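Local coordinates for protein hydrolase, haloacid dehalogenase-like family (Streptococcus pneumoniae, PDB 2FI1) that probably acts as a metal-dependent hydrolase of the haloacid dehalogenase-like family, with a calcium ion bound in its Rossmann-like domain, at residues N20-T25 and S43-L48. Sequence-based numbering, arbitrary orientation.
Sequences NYETST and SVYQAL
Tyr21 and Thr25 of helix 20-34 pack against Tyr45 and Leu48 of helix 41-50 in the helical cap domain of this haloacid dehalogenase-like fold, the two short segments running at 121° with axes 9.2 Å apart. CG of Tyr45 is anti to its backbone N (chi1 -170°), and the ring reaches the first turn of helix 20-34. There Tyr21 CB sits over one face of the Tyr45 ring, offset toward the rim, in a CH-pi contact 3.8 Å from its centroid. Glu22 OE1 lies 3.7 Å from Tyr45 CE1, the two side chains crossing at about a right angle; the carboxylate is hydrogen-bonded to His41, and Tyr45 OH to Asp19. The Tyr21 ring slides past Leu48, its CE1 3.4 Å from Leu48 O, while Asn20 ND2 covers one face. Thr25 OG1 donates to Tyr21 O at 2.7 Å; Thr25 N reaches the same oxygen from the opposite face of the carbonyl plane, so two bonds grip it. Thr25 OG1 also lies 3.2 Å from Tyr45 CA. Tyr70 of helix 66-77 and Ala55 of helix 52-59 flank Leu48; Phe28, a turn further along helix 20-34, packs on Val44 and Leu48. The Tyr21 side chain is about 7 Å from the calcium ion at the C-terminal ends of strands 8-11 and 155-159.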
loop_
_atom_site.group_PDB
_atom_site.type_symbol
_atom_site.label_atom_id
_atom_site.label_comp_id
_atom_site.label_asym_id
_atom_site.label_seq_id
_atom_site.Cartn_x
_atom_site.Cartn_y
_atom_site.Cartn_z
ATOM N N ASN A 20 -4.971 -0.617 -3.604
ATOM C CA ASN A 20 -5.691 0.622 -3.870
ATOM C C ASN A 20 -6.006 0.784 -5.351
ATOM O O ASN A 20 -7.008 1.415 -5.699
ATOM C CB ASN A 20 -4.923 1.842 -3.362
ATOM C CG ASN A 20 -3.545 1.943 -3.950
ATOM O OD1 ASN A 20 -2.623 1.256 -3.503
ATOM N ND2 ASN A 20 -3.378 2.807 -4.955
ATOM N N TYR A 21 -5.181 0.236 -6.236
ATOM C CA TYR A 21 -5.481 0.389 -7.658
ATOM C C TYR A 21 -6.706 -0.411 -8.058
ATOM O O TYR A 21 -7.361 -0.065 -9.039
ATOM C CB TYR A 21 -4.253 0.100 -8.533
ATOM C CG TYR A 21 -3.191 1.162 -8.350
ATOM C CD1 TYR A 21 -3.433 2.484 -8.718
ATOM C CD2 TYR A 21 -1.961 0.858 -7.791
ATOM C CE1 TYR A 21 -2.469 3.470 -8.526
ATOM C CE2 TYR A 21 -0.992 1.837 -7.601
ATOM C CZ TYR A 21 -1.260 3.134 -7.966
ATOM O OH TYR A 21 -0.302 4.108 -7.790
ATOM N N GLU A 22 -7.061 -1.447 -7.302
ATOM C CA GLU A 22 -8.280 -2.201 -7.623
ATOM C C GLU A 22 -9.543 -1.390 -7.346
ATOM O O GLU A 22 -10.453 -1.339 -8.177
ATOM C CB GLU A 22 -8.330 -3.535 -6.866
ATOM C CG GLU A 22 -9.532 -4.413 -7.201
ATOM C CD GLU A 22 -9.604 -4.789 -8.663
ATOM O OE1 GLU A 22 -8.549 -4.799 -9.326
ATOM O OE2 GLU A 22 -10.728 -5.055 -9.144
ATOM N N THR A 23 -9.614 -0.763 -6.179
ATOM C CA THR A 23 -10.766 0.060 -5.860
ATOM C C THR A 23 -10.842 1.282 -6.788
ATOM O O THR A 23 -11.925 1.679 -7.229
ATOM C CB THR A 23 -10.786 0.479 -4.371
ATOM O OG1 THR A 23 -9.464 0.765 -3.920
ATOM C CG2 THR A 23 -11.384 -0.622 -3.500
ATOM N N SER A 24 -9.694 1.872 -7.111
ATOM C CA SER A 24 -9.670 3.003 -8.024
ATOM C C SER A 24 -10.090 2.591 -9.432
ATOM O O SER A 24 -10.855 3.301 -10.081
ATOM C CB SER A 24 -8.283 3.634 -8.030
ATOM O OG SER A 24 -7.999 4.236 -6.772
ATOM N N THR A 25 -9.632 1.429 -9.887
ATOM C CA THR A 25 -10.023 0.921 -11.206
ATOM C C THR A 25 -11.528 0.682 -11.272
ATOM O O THR A 25 -12.183 1.067 -12.243
ATOM C CB THR A 25 -9.257 -0.365 -11.559
ATOM O OG1 THR A 25 -7.865 -0.057 -11.702
ATOM C CG2 THR A 25 -9.766 -0.992 -12.854
ATOM N N SER A 43 -6.261 -2.548 -18.482
ATOM C CA SER A 43 -5.737 -1.316 -19.083
ATOM C C SER A 43 -5.866 -0.138 -18.139
ATOM O O SER A 43 -4.936 0.657 -18.002
ATOM C CB SER A 43 -6.458 -0.969 -20.380
ATOM O OG SER A 43 -6.222 -1.954 -21.376
ATOM N N VAL A 44 -7.033 -0.022 -17.519
ATOM C CA VAL A 44 -7.303 1.074 -16.595
ATOM C C VAL A 44 -6.403 0.967 -15.360
ATOM O O VAL A 44 -5.829 1.965 -14.913
ATOM C CB VAL A 44 -8.793 1.114 -16.216
ATOM C CG1 VAL A 44 -9.053 2.066 -15.060
ATOM C CG2 VAL A 44 -9.629 1.532 -17.427
ATOM N N TYR A 45 -6.250 -0.240 -14.838
ATOM C CA TYR A 45 -5.423 -0.487 -13.665
ATOM C C TYR A 45 -3.982 -0.067 -13.944
ATOM O O TYR A 45 -3.354 0.647 -13.153
ATOM C CB TYR A 45 -5.532 -1.978 -13.317
ATOM C CG TYR A 45 -4.956 -2.433 -12.001
ATOM C CD1 TYR A 45 -5.781 -2.710 -10.923
ATOM C CD2 TYR A 45 -3.597 -2.641 -11.845
ATOM C CE1 TYR A 45 -5.263 -3.163 -9.728
ATOM C CE2 TYR A 45 -3.073 -3.082 -10.648
ATOM C CZ TYR A 45 -3.912 -3.345 -9.596
ATOM O OH TYR A 45 -3.359 -3.791 -8.416
ATOM N N GLN A 46 -3.442 -0.499 -15.078
ATOM C CA GLN A 46 -2.075 -0.156 -15.423
ATOM C C GLN A 46 -1.917 1.340 -15.629
ATOM O O GLN A 46 -0.917 1.930 -15.201
ATOM C CB GLN A 46 -1.625 -0.939 -16.665
ATOM C CG GLN A 46 -0.222 -0.606 -17.172
ATOM C CD GLN A 46 0.859 -0.849 -16.155
ATOM O OE1 GLN A 46 0.732 -1.719 -15.282
ATOM N NE2 GLN A 46 1.950 -0.073 -16.260
ATOM N N ALA A 47 -2.890 1.965 -16.282
ATOM C CA ALA A 47 -2.830 3.408 -16.502
ATOM C C ALA A 47 -2.819 4.177 -15.184
ATOM O O ALA A 47 -2.050 5.133 -15.030
ATOM C CB ALA A 47 -3.967 3.870 -17.366
ATOM N N LEU A 48 -3.685 3.796 -14.253
ATOM C CA LEU A 48 -3.710 4.434 -12.931
ATOM C C LEU A 48 -2.398 4.241 -12.182
ATOM O O LEU A 48 -1.956 5.131 -11.451
ATOM C CB LEU A 48 -4.899 3.932 -12.113
ATOM C CG LEU A 48 -6.250 4.445 -12.616
ATOM C CD1 LEU A 48 -7.362 3.667 -11.965
ATOM C CD2 LEU A 48 -6.404 5.943 -12.329
#